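Local atomic coordinates of regulatory protein BLAR1 (Bacillus licheniformis, PDB entry 1NRF), a protein that probably senses beta-lactam antibiotics through acylation of a serine in its C-terminal extracellular penicillin-binding domain, relaying the signal across the membrane for beta-lactamase induction. Residues N18-D23 with R44-I49; S25-K30 with L248-K253; H127-L132 with E140-P145; I164-Y169 with T225-V230. One frame throughout, in Å; residues are numbered along the deposited sequence.

Contact 1. Residues N18-D23 with R44-I49; sequences NVEYED and RKKYTI
A parallel beta ladder pairs N18-Y21, an outermost strand of the sensor domain's mixed sheet, with K46-I49, the register running from N18 beside K46 to Y21 beside I49. The rungs alternate in direction: Y47 N donates to N18 O (3.0 Å), E20 N to Y47 O, I49 N to E20 O (3.0 Å), and E22 N to I49 O. In the last of these the donor sits well above the carbonyl plane. At the beginning, N18 N reaches K45 O (3.2 Å). K45 and K46 together face N41 in a G1 beta bulge, where K45 takes up positive phi (43°) as the chain enters the strand.

The branched and aromatic residues V19, Y21, Y47 and I49 share one face. I49 CG1 lies between its backbone N and carbonyl carbon (chi1 53°), where it meets Y21 CE1 at 3.6 Å; its CD1 continues to V19 CG1 (3.9 Å). The other valine branch, CG2, lies against Y47 CD1, and the Y47 hydroxyl is bonded to N163 and to the backbone of L14. Aliphatic and ring surfaces suit this face, since F13 also rests on V19 and I49.

N18, E20, K46 and T48 take the other face, where K46 bends back to give N18 OD1 a weak bond from NZ. E22 follows Y21, and its carboxylate comes back beside them, salt-bridged to K254, which probably also eases its closeness to E20. E20 and T48 run side by side, pointing the same way, with a weak bond from T48 OG1 to E20 OE1 at 3.4 Å.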
# COMPACT_ATOMS: atom_id res chain seq x y z
N ASN A 18 2.05 -2.98 22.66
CA ASN A 18 2.66 -4.27 22.99
C ASN A 18 2.70 -5.15 21.73
O ASN A 18 1.88 -4.99 20.82
CB ASN A 18 1.91 -4.96 24.14
CG ASN A 18 0.62 -5.64 23.70
OD1 ASN A 18 0.64 -6.79 23.26
ND2 ASN A 18 -0.50 -4.93 23.82
N VAL A 19 3.65 -6.07 21.67
CA VAL A 19 3.81 -6.93 20.51
C VAL A 19 3.65 -8.42 20.80
O VAL A 19 4.04 -8.91 21.86
CB VAL A 19 5.18 -6.69 19.84
CG1 VAL A 19 5.35 -7.58 18.62
CG2 VAL A 19 5.31 -5.23 19.45
N GLU A 20 3.07 -9.13 19.84
CA GLU A 20 2.85 -10.57 19.93
C GLU A 20 3.43 -11.21 18.67
O GLU A 20 3.43 -10.61 17.60
CB GLU A 20 1.35 -10.86 20.01
CG GLU A 20 0.98 -12.32 20.17
CD GLU A 20 -0.53 -12.53 20.17
OE1 GLU A 20 -1.17 -12.27 19.12
OE2 GLU A 20 -1.08 -12.94 21.21
N TYR A 21 3.94 -12.43 18.80
CA TYR A 21 4.51 -13.10 17.65
C TYR A 21 3.77 -14.40 17.35
O TYR A 21 3.36 -15.11 18.26
CB TYR A 21 5.99 -13.38 17.91
CG TYR A 21 6.82 -12.13 17.97
CD1 TYR A 21 7.33 -11.55 16.80
CD2 TYR A 21 7.05 -11.48 19.18
CE1 TYR A 21 8.05 -10.36 16.85
CE2 TYR A 21 7.77 -10.29 19.23
CZ TYR A 21 8.27 -9.74 18.06
OH TYR A 21 8.97 -8.56 18.09
N GLU A 22 3.58 -14.68 16.06
CA GLU A 22 2.90 -15.90 15.64
C GLU A 22 3.54 -16.48 14.40
O GLU A 22 4.31 -15.81 13.71
CB GLU A 22 1.42 -15.63 15.39
CG GLU A 22 0.64 -15.40 16.66
CD GLU A 22 -0.83 -15.21 16.40
OE1 GLU A 22 -1.43 -16.07 15.73
OE2 GLU A 22 -1.39 -14.20 16.88
N ASP A 23 3.21 -17.74 14.12
CA ASP A 23 3.77 -18.42 12.97
C ASP A 23 2.71 -18.65 11.90
O ASP A 23 1.69 -19.29 12.16
CB ASP A 23 4.36 -19.77 13.40
CG ASP A 23 5.16 -20.43 12.31
OD1 ASP A 23 5.60 -21.58 12.50
OD2 ASP A 23 5.36 -19.79 11.25
N ARG A 44 -6.74 -2.84 21.20
CA ARG A 44 -5.82 -3.57 22.06
C ARG A 44 -4.40 -3.03 21.95
O ARG A 44 -3.50 -3.50 22.65
CB ARG A 44 -5.83 -5.06 21.68
CG ARG A 44 -7.18 -5.75 21.87
CD ARG A 44 -7.52 -5.97 23.35
NE ARG A 44 -6.56 -6.86 24.01
CZ ARG A 44 -6.39 -8.14 23.70
NH1 ARG A 44 -7.10 -8.70 22.72
NH2 ARG A 44 -5.49 -8.87 24.35
N LYS A 45 -4.21 -2.03 21.08
CA LYS A 45 -2.88 -1.44 20.86
C LYS A 45 -1.88 -2.59 20.78
O LYS A 45 -0.80 -2.53 21.37
CB LYS A 45 -2.50 -0.51 22.01
CG LYS A 45 -3.52 0.57 22.32
CD LYS A 45 -2.99 1.53 23.37
CE LYS A 45 -4.09 2.42 23.95
NZ LYS A 45 -4.75 3.32 22.95
N LYS A 46 -2.25 -3.65 20.07
CA LYS A 46 -1.40 -4.81 19.94
C LYS A 46 -0.99 -5.15 18.51
O LYS A 46 -1.80 -5.11 17.58
CB LYS A 46 -2.08 -6.04 20.55
CG LYS A 46 -1.23 -7.31 20.45
CD LYS A 46 -2.10 -8.57 20.46
CE LYS A 46 -3.05 -8.58 21.64
NZ LYS A 46 -2.34 -8.51 22.94
N TYR A 47 0.28 -5.50 18.35
CA TYR A 47 0.80 -5.90 17.06
C TYR A 47 0.93 -7.41 17.08
O TYR A 47 1.39 -7.99 18.07
CB TYR A 47 2.20 -5.34 16.81
CG TYR A 47 2.30 -3.85 16.61
CD1 TYR A 47 2.68 -3.02 17.66
CD2 TYR A 47 2.11 -3.28 15.35
CE1 TYR A 47 2.88 -1.67 17.47
CE2 TYR A 47 2.30 -1.92 15.14
CZ TYR A 47 2.70 -1.12 16.21
OH TYR A 47 2.95 0.21 16.02
N THR A 48 0.50 -8.04 16.00
CA THR A 48 0.65 -9.48 15.87
C THR A 48 1.50 -9.60 14.62
O THR A 48 1.09 -9.18 13.54
CB THR A 48 -0.68 -10.19 15.64
OG1 THR A 48 -1.57 -9.91 16.73
CG2 THR A 48 -0.46 -11.69 15.55
N ILE A 49 2.71 -10.13 14.76
CA ILE A 49 3.56 -10.26 13.60
C ILE A 49 4.29 -11.56 13.42
O ILE A 49 4.77 -12.18 14.37
CB ILE A 49 4.60 -9.12 13.52
CG1 ILE A 49 5.38 -9.02 14.82
CG2 ILE A 49 3.90 -7.80 13.21
CD1 ILE A 49 6.37 -7.86 14.83

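Contact 2. Residues S25-K30 with L248-K253; sequences STFFDK and LSILDK
Helix 25-29 runs roughly antiparallel to segment 248-253, at 145° with the axes of the segments 10.2 Å apart at closest, and the backbones come nearest where F27 CA lies 7.0 Å from I250 CA. Large side chains bridge that spacing, and no hydrogen bond crosses it.

F27 does most of the work. Its CG is anti to the carbonyl carbon (chi1 -70°), and the ring beyond it lies among three residues of the second helix. I250 CG1 meets ring atom CG at 3.7 Å, crossing obliquely; K253 CG meets CZ at 3.6 Å, its aliphatic chain running at about a right angle to the phenylalanine. S249 OG comes close to CD1. Serine suits this place because it is small and can turn its hydroxyl back to its own helix: OG bonds to I246 O, one turn earlier.

The pairing belongs to the layer of terminal helices that packs on one face of the central sheet in the penicillin-binding and beta-lactamase fold. I250 lies between helix and sheet, since its side chain also touches F37 of strand 33-41. Its outer atom CD1 reaches F28 CE2 (3.7 Å), the two side chains crossing at about a right angle. F28 is buried, suiting an aromatic group that rests on I232 of strand 225-234 and meets the ring of Y50. At the margin K30 curls round until NZ stands 4.1 Å from S249 OG.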
# COMPACT_ATOMS: atom_id res chain seq x y z
N SER A 25 3.88 -19.39 8.60
CA SER A 25 4.69 -19.98 7.53
C SER A 25 3.85 -20.73 6.49
O SER A 25 3.97 -20.47 5.30
CB SER A 25 5.71 -20.96 8.12
OG SER A 25 6.67 -20.28 8.90
N THR A 26 3.03 -21.66 6.97
CA THR A 26 2.18 -22.48 6.10
C THR A 26 1.33 -21.66 5.12
O THR A 26 1.05 -22.11 4.01
CB THR A 26 1.27 -23.40 6.94
OG1 THR A 26 0.61 -22.64 7.95
CG2 THR A 26 2.09 -24.50 7.60
N PHE A 27 0.91 -20.47 5.54
CA PHE A 27 0.11 -19.62 4.68
C PHE A 27 0.99 -19.06 3.57
O PHE A 27 0.53 -18.85 2.45
CB PHE A 27 -0.51 -18.48 5.49
CG PHE A 27 -1.60 -18.93 6.42
CD1 PHE A 27 -2.84 -19.33 5.92
CD2 PHE A 27 -1.37 -19.00 7.78
CE1 PHE A 27 -3.83 -19.78 6.78
CE2 PHE A 27 -2.36 -19.45 8.65
CZ PHE A 27 -3.59 -19.85 8.14
N PHE A 28 2.26 -18.84 3.88
CA PHE A 28 3.22 -18.34 2.89
C PHE A 28 3.69 -19.50 2.01
O PHE A 28 3.91 -19.33 0.81
CB PHE A 28 4.41 -17.68 3.60
CG PHE A 28 4.09 -16.34 4.21
CD1 PHE A 28 4.59 -15.16 3.63
CD2 PHE A 28 3.29 -16.24 5.34
CE1 PHE A 28 4.29 -13.92 4.17
CE2 PHE A 28 2.98 -14.99 5.89
CZ PHE A 28 3.48 -13.83 5.30
N ASP A 29 3.82 -20.68 2.62
CA ASP A 29 4.25 -21.88 1.91
C ASP A 29 3.32 -22.22 0.75
O ASP A 29 3.77 -22.70 -0.29
CB ASP A 29 4.27 -23.08 2.86
CG ASP A 29 5.25 -22.91 4.01
OD1 ASP A 29 5.13 -23.68 4.99
OD2 ASP A 29 6.13 -22.03 3.93
N LYS A 30 2.03 -21.98 0.94
CA LYS A 30 1.02 -22.28 -0.08
C LYS A 30 1.29 -21.60 -1.42
O LYS A 30 0.85 -22.08 -2.46
CB LYS A 30 -0.38 -21.88 0.40
CG LYS A 30 -0.90 -22.68 1.59
CD LYS A 30 -2.43 -22.81 1.58
CE LYS A 30 -3.15 -21.46 1.72
NZ LYS A 30 -3.10 -20.89 3.11
N LEU A 248 -5.03 -12.27 3.28
CA LEU A 248 -6.44 -12.58 3.39
C LEU A 248 -6.74 -13.92 4.07
O LEU A 248 -7.71 -14.03 4.82
CB LEU A 248 -7.07 -12.54 1.99
CG LEU A 248 -8.06 -11.41 1.70
CD1 LEU A 248 -7.75 -10.16 2.50
CD2 LEU A 248 -8.03 -11.13 0.21
N SER A 249 -5.92 -14.93 3.82
CA SER A 249 -6.14 -16.22 4.45
C SER A 249 -5.82 -16.04 5.93
O SER A 249 -6.55 -16.53 6.79
CB SER A 249 -5.23 -17.29 3.85
OG SER A 249 -3.87 -17.06 4.18
N ILE A 250 -4.74 -15.33 6.23
CA ILE A 250 -4.37 -15.10 7.62
C ILE A 250 -5.44 -14.26 8.31
O ILE A 250 -5.83 -14.56 9.43
CB ILE A 250 -3.00 -14.40 7.74
CG1 ILE A 250 -1.91 -15.31 7.16
CG2 ILE A 250 -2.69 -14.07 9.21
CD1 ILE A 250 -0.52 -14.71 7.20
N LEU A 251 -5.93 -13.23 7.63
CA LEU A 251 -6.98 -12.38 8.19
C LEU A 251 -8.23 -13.18 8.51
O LEU A 251 -8.89 -12.96 9.52
CB LEU A 251 -7.35 -11.27 7.20
CG LEU A 251 -6.89 -9.84 7.51
CD1 LEU A 251 -5.44 -9.84 7.96
CD2 LEU A 251 -7.07 -8.97 6.26
N ASP A 252 -8.54 -14.12 7.63
CA ASP A 252 -9.70 -14.98 7.78
C ASP A 252 -9.44 -16.06 8.83
O ASP A 252 -10.38 -16.66 9.36
CB ASP A 252 -10.03 -15.62 6.42
CG ASP A 252 -10.97 -16.80 6.54
OD1 ASP A 252 -10.48 -17.94 6.73
OD2 ASP A 252 -12.20 -16.59 6.46
N LYS A 253 -8.17 -16.28 9.13
CA LYS A 253 -7.78 -17.28 10.12
C LYS A 253 -7.99 -16.74 11.54
O LYS A 253 -8.33 -17.50 12.45
CB LYS A 253 -6.30 -17.66 9.92
CG LYS A 253 -5.82 -18.79 10.81
CD LYS A 253 -6.56 -20.08 10.51
CE LYS A 253 -5.89 -21.26 11.19
NZ LYS A 253 -6.51 -22.56 10.81

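Contact 3. Residues H127-L132 with E140-P145; sequences HLRHYL and EDFSVP
R129 lays the methylene part of its side chain over one face of the F142 ring: CG stands 4.2 Å from the ring centroid and 19° off the normal, a CH-pi contact displaced toward the rim. The chain is extended from CG to NE, and NE passes 3.5 Å from CD2. The guanidinium beyond is inclined to the ring by 39° and has F142 O over one of its faces; NH2 approaches this oxygen, but the angle is too poor for a hydrogen bond. Its charge is met instead by E125, one turn earlier, which forms a salt bridge to NE. Arginine suits this exposed position by offering a greasy stem to the ring and a charged end to a carboxylate.

F142 starts out toward the helix, and with CG anti to the backbone N (chi1 175°) its ring meets L128. L128 CB meets F142 CE1 at 3.6 Å, while L128 CD1 lies in the ring plane at its edge. L128 CD1 also touches P145 CB (3.7 Å). Y148 stacks on the F142 ring.

All this belongs to the helical part of the penicillin-binding fold, where the loop after helix 125-134 doubles back along that helix. L128 also packs on L72 of helix 66-76, and L132 on Y65, which lies between S63, probably the acylated serine, and K66. Within the loop, E140 takes a left-handed backbone conformation, and its CG lies against L132 O (3.5 Å). L132, pointing from the helix toward the loop, brings CD1 to D141 O (3.6 Å) and, more loosely, to F142 CB.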
# COMPACT_ATOMS: atom_id res chain seq x y z
N HIS A 127 8.95 19.42 -4.69
CA HIS A 127 7.75 19.22 -3.89
C HIS A 127 7.58 17.75 -3.49
O HIS A 127 6.96 17.45 -2.48
CB HIS A 127 6.49 19.67 -4.64
CG HIS A 127 6.43 21.15 -4.89
ND1 HIS A 127 6.84 22.09 -3.97
CD2 HIS A 127 5.98 21.85 -5.97
CE1 HIS A 127 6.65 23.30 -4.46
NE2 HIS A 127 6.13 23.18 -5.67
N LEU A 128 8.12 16.84 -4.29
CA LEU A 128 8.03 15.42 -3.98
C LEU A 128 8.87 15.06 -2.77
O LEU A 128 8.37 14.45 -1.82
CB LEU A 128 8.47 14.58 -5.18
CG LEU A 128 7.45 14.50 -6.31
CD1 LEU A 128 8.11 13.95 -7.57
CD2 LEU A 128 6.30 13.64 -5.86
N ARG A 129 10.15 15.44 -2.80
CA ARG A 129 11.04 15.14 -1.69
C ARG A 129 10.51 15.78 -0.41
O ARG A 129 10.57 15.18 0.67
CB ARG A 129 12.46 15.66 -1.99
CG ARG A 129 13.11 15.03 -3.23
CD ARG A 129 14.63 15.01 -3.10
NE ARG A 129 15.28 14.42 -4.27
CZ ARG A 129 16.45 13.78 -4.24
NH1 ARG A 129 17.11 13.64 -3.09
NH2 ARG A 129 16.98 13.30 -5.35
N HIS A 130 9.98 16.99 -0.53
CA HIS A 130 9.43 17.72 0.61
C HIS A 130 8.33 16.88 1.27
O HIS A 130 8.24 16.79 2.50
CB HIS A 130 8.85 19.05 0.14
CG HIS A 130 8.15 19.82 1.21
ND1 HIS A 130 8.82 20.45 2.24
CD2 HIS A 130 6.83 20.05 1.43
CE1 HIS A 130 7.95 21.02 3.05
NE2 HIS A 130 6.74 20.80 2.59
N TYR A 131 7.50 16.27 0.43
CA TYR A 131 6.38 15.44 0.86
C TYR A 131 6.83 14.23 1.68
O TYR A 131 6.36 14.01 2.79
CB TYR A 131 5.59 14.98 -0.36
CG TYR A 131 4.34 14.18 -0.04
CD1 TYR A 131 3.29 14.74 0.69
CD2 TYR A 131 4.20 12.86 -0.49
CE1 TYR A 131 2.13 14.02 0.96
CE2 TYR A 131 3.04 12.14 -0.23
CZ TYR A 131 2.01 12.72 0.49
OH TYR A 131 0.85 12.02 0.72
N LEU A 132 7.74 13.44 1.11
CA LEU A 132 8.24 12.25 1.79
C LEU A 132 8.76 12.63 3.17
O LEU A 132 8.68 11.84 4.11
CB LEU A 132 9.34 11.59 0.97
CG LEU A 132 8.95 11.08 -0.41
CD1 LEU A 132 10.20 10.57 -1.14
CD2 LEU A 132 7.91 9.97 -0.27
N GLU A 140 12.72 7.75 3.28
CA GLU A 140 12.52 9.07 2.68
C GLU A 140 13.38 9.34 1.43
O GLU A 140 13.35 10.44 0.91
CB GLU A 140 12.77 10.18 3.71
CG GLU A 140 11.74 10.25 4.82
CD GLU A 140 12.05 11.32 5.86
OE1 GLU A 140 11.17 11.64 6.68
OE2 GLU A 140 13.19 11.84 5.86
N ASP A 141 14.12 8.34 0.96
CA ASP A 141 14.99 8.53 -0.20
C ASP A 141 14.22 8.71 -1.51
O ASP A 141 13.04 8.39 -1.60
CB ASP A 141 15.98 7.37 -0.31
CG ASP A 141 17.13 7.68 -1.26
OD1 ASP A 141 17.69 8.79 -1.17
OD2 ASP A 141 17.48 6.81 -2.09
N PHE A 142 14.92 9.22 -2.53
CA PHE A 142 14.31 9.53 -3.83
C PHE A 142 15.34 9.59 -4.99
O PHE A 142 16.43 10.14 -4.84
CB PHE A 142 13.57 10.87 -3.67
CG PHE A 142 12.96 11.42 -4.93
CD1 PHE A 142 11.59 11.63 -5.01
CD2 PHE A 142 13.76 11.80 -6.01
CE1 PHE A 142 11.02 12.21 -6.15
CE2 PHE A 142 13.20 12.38 -7.15
CZ PHE A 142 11.83 12.59 -7.22
N SER A 143 14.99 9.03 -6.15
CA SER A 143 15.88 9.04 -7.31
C SER A 143 15.37 10.04 -8.34
O SER A 143 15.85 11.17 -8.41
CB SER A 143 15.96 7.65 -7.95
OG SER A 143 14.69 7.24 -8.45
N VAL A 144 14.39 9.62 -9.13
CA VAL A 144 13.78 10.47 -10.13
C VAL A 144 12.26 10.32 -10.01
O VAL A 144 11.74 9.24 -9.71
CB VAL A 144 14.25 10.10 -11.56
CG1 VAL A 144 15.76 10.23 -11.66
CG2 VAL A 144 13.80 8.68 -11.92
N PRO A 145 11.52 11.42 -10.22
CA PRO A 145 10.06 11.42 -10.12
C PRO A 145 9.34 10.24 -10.76
O PRO A 145 8.30 9.80 -10.26
CB PRO A 145 9.66 12.77 -10.75
CG PRO A 145 10.87 13.20 -11.53
CD PRO A 145 12.01 12.73 -10.69

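Contact 4. Residues I164-Y169 with T225-V230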
# COMPACT_ATOMS: atom_id res chain seq x y z
N ILE A 164 2.17 4.14 9.33
CA ILE A 164 1.82 5.32 8.55
C ILE A 164 0.41 5.20 7.97
O ILE A 164 -0.28 6.20 7.79
CB ILE A 164 2.90 5.64 7.44
CG1 ILE A 164 2.79 7.11 7.04
CG2 ILE A 164 2.74 4.71 6.23
CD1 ILE A 164 3.91 7.58 6.10
N LEU A 165 -0.03 3.97 7.69
CA LEU A 165 -1.38 3.77 7.19
C LEU A 165 -2.38 4.23 8.26
O LEU A 165 -3.44 4.76 7.92
CB LEU A 165 -1.64 2.29 6.86
CG LEU A 165 -1.48 1.83 5.40
CD1 LEU A 165 -1.52 0.31 5.33
CD2 LEU A 165 -2.59 2.42 4.56
N LYS A 166 -2.04 4.04 9.54
CA LYS A 166 -2.90 4.46 10.64
C LYS A 166 -2.90 5.99 10.74
O LYS A 166 -3.95 6.61 10.97
CB LYS A 166 -2.43 3.87 11.98
CG LYS A 166 -3.29 4.32 13.17
CD LYS A 166 -2.79 3.77 14.48
CE LYS A 166 -3.52 4.39 15.68
NZ LYS A 166 -4.94 3.99 15.81
N LYS A 167 -1.73 6.59 10.55
CA LYS A 167 -1.62 8.05 10.57
C LYS A 167 -2.48 8.65 9.45
O LYS A 167 -3.03 9.75 9.59
CB LYS A 167 -0.16 8.49 10.38
CG LYS A 167 0.67 8.38 11.63
CD LYS A 167 1.82 9.35 11.58
CE LYS A 167 2.66 9.25 12.84
NZ LYS A 167 3.26 7.90 12.97
N PHE A 168 -2.57 7.93 8.34
CA PHE A 168 -3.37 8.37 7.20
C PHE A 168 -4.86 8.24 7.53
O PHE A 168 -5.64 9.18 7.34
CB PHE A 168 -3.05 7.52 5.97
CG PHE A 168 -4.16 7.46 4.97
CD1 PHE A 168 -5.01 6.36 4.93
CD2 PHE A 168 -4.40 8.52 4.11
CE1 PHE A 168 -6.07 6.32 4.04
CE2 PHE A 168 -5.45 8.49 3.22
CZ PHE A 168 -6.29 7.38 3.18
N TYR A 169 -5.23 7.06 8.02
CA TYR A 169 -6.60 6.75 8.39
C TYR A 169 -7.11 7.74 9.43
O TYR A 169 -8.20 8.29 9.27
CB TYR A 169 -6.66 5.33 8.96
CG TYR A 169 -8.04 4.86 9.31
CD1 TYR A 169 -8.90 4.35 8.33
CD2 TYR A 169 -8.52 4.96 10.62
CE1 TYR A 169 -10.19 3.94 8.64
CE2 TYR A 169 -9.82 4.55 10.94
CZ TYR A 169 -10.64 4.05 9.94
OH TYR A 169 -11.93 3.65 10.25
N THR A 225 -10.56 -1.14 14.30
CA THR A 225 -9.89 -0.99 13.01
C THR A 225 -8.58 -1.75 13.06
O THR A 225 -7.76 -1.56 13.96
CB THR A 225 -9.61 0.47 12.68
OG1 THR A 225 -10.80 1.23 12.84
CG2 THR A 225 -9.14 0.61 11.24
N PHE A 226 -8.38 -2.62 12.08
CA PHE A 226 -7.18 -3.43 12.01
C PHE A 226 -6.32 -2.98 10.84
O PHE A 226 -6.80 -2.90 9.72
CB PHE A 226 -7.55 -4.91 11.83
CG PHE A 226 -8.29 -5.50 12.99
CD1 PHE A 226 -7.60 -6.14 14.02
CD2 PHE A 226 -9.68 -5.36 13.09
CE1 PHE A 226 -8.28 -6.64 15.14
CE2 PHE A 226 -10.37 -5.86 14.20
CZ PHE A 226 -9.67 -6.50 15.23
N PHE A 227 -5.05 -2.70 11.12
CA PHE A 227 -4.12 -2.28 10.08
C PHE A 227 -3.17 -3.44 9.82
O PHE A 227 -2.65 -4.03 10.75
CB PHE A 227 -3.34 -1.04 10.52
CG PHE A 227 -4.20 0.18 10.71
CD1 PHE A 227 -4.78 0.46 11.94
CD2 PHE A 227 -4.44 1.04 9.64
CE1 PHE A 227 -5.59 1.57 12.11
CE2 PHE A 227 -5.25 2.15 9.80
CZ PHE A 227 -5.84 2.42 11.03
N PHE A 228 -2.94 -3.75 8.55
CA PHE A 228 -2.08 -4.87 8.20
C PHE A 228 -1.17 -4.62 6.99
O PHE A 228 -1.45 -3.78 6.14
CB PHE A 228 -2.93 -6.11 7.91
CG PHE A 228 -3.87 -5.93 6.77
CD1 PHE A 228 -5.13 -5.39 6.97
CD2 PHE A 228 -3.47 -6.22 5.46
CE1 PHE A 228 -5.99 -5.13 5.89
CE2 PHE A 228 -4.31 -5.97 4.38
CZ PHE A 228 -5.57 -5.42 4.59
N ALA A 229 -0.09 -5.39 6.93
CA ALA A 229 0.85 -5.28 5.84
C ALA A 229 1.56 -6.62 5.70
O ALA A 229 2.04 -7.19 6.68
CB ALA A 229 1.86 -4.16 6.12
N VAL A 230 1.59 -7.12 4.47
CA VAL A 230 2.24 -8.37 4.16
C VAL A 230 3.25 -8.11 3.06
O VAL A 230 2.93 -7.43 2.08
CB VAL A 230 1.23 -9.43 3.64
CG1 VAL A 230 1.97 -10.57 2.97
CG2 VAL A 230 0.40 -9.96 4.79
O HOH W 1 -13.60 1.40 11.88
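K166 covers one face of the F227 ring, its CB over the centre, 3.8 Å from the centroid and 10° off the normal, while Y169 CB lies in the ring plane at the edge. The Y169 ring in turn has T225 CG2 over one face, 4.2 Å from its centroid. The two aromatic residues form an offset edge-to-face pair: the edge of F227 is directed at the face of Y169, with planes at 79° and centroids 5.5 Å apart. Y169 CG lies anti to its backbone N (chi1 -177°), and CB and CG both come close to F227 CZ. A flat phenylalanine thus fits against the helix backbone itself, CE2 reaching K166 CA at 3.4 Å, and L165 CB adds a looser contact to CD2.

Y169 and T225 meet tip to tip. Their hydroxyls are 3.7 Å apart and are joined through a water, which donates to Y169 OH (3.2 Å) and is also bonded to T225 OG1 (3.0 Å). The main polar partner of the tyrosine hydroxyl is the carboxylate of E220, and K184 makes a cation-pi contact with the ring, so the phenol belongs to a polar cluster at the rim of an otherwise apolar interface.

Here helix 158-170 packs on the central sheet of the penicillin-binding fold, its segment running roughly antiparallel to the strand. Strand 225-234 lies between strands 33-41 and 211-220; L165 also rests on I216 of the latter. F227 faces helix 158-170, whereas F228 turns away from it to meet L251 of helix 239-253.

How the contacts relate
Contacts 1, 2 and 4 are built around one seven-stranded mixed sheet. Contact 1 closes its 18-21 edge; in contact 4 helix 158-170 packs on strand 225-234. The centres of contacts 1 and 4 are 14 Å apart. Contacts 1 and 2 interleave along the chain, strand 18-21 running on to helix 25-29 before the second strand of contact 1 is reached. Contact 2 touches contact 4 through F28 with V230 and through packing of the terminal helix on the strand. Contact 3 stands apart among the helices, about 34 Å from contact 2 between centres, on opposite sides of the chain's centre. Contacts 3 and 4 both lie inside the loop closed by contact 2, so segments near the domain's two ends pack together beside the sheet, with the helical part and most strands between them in sequence.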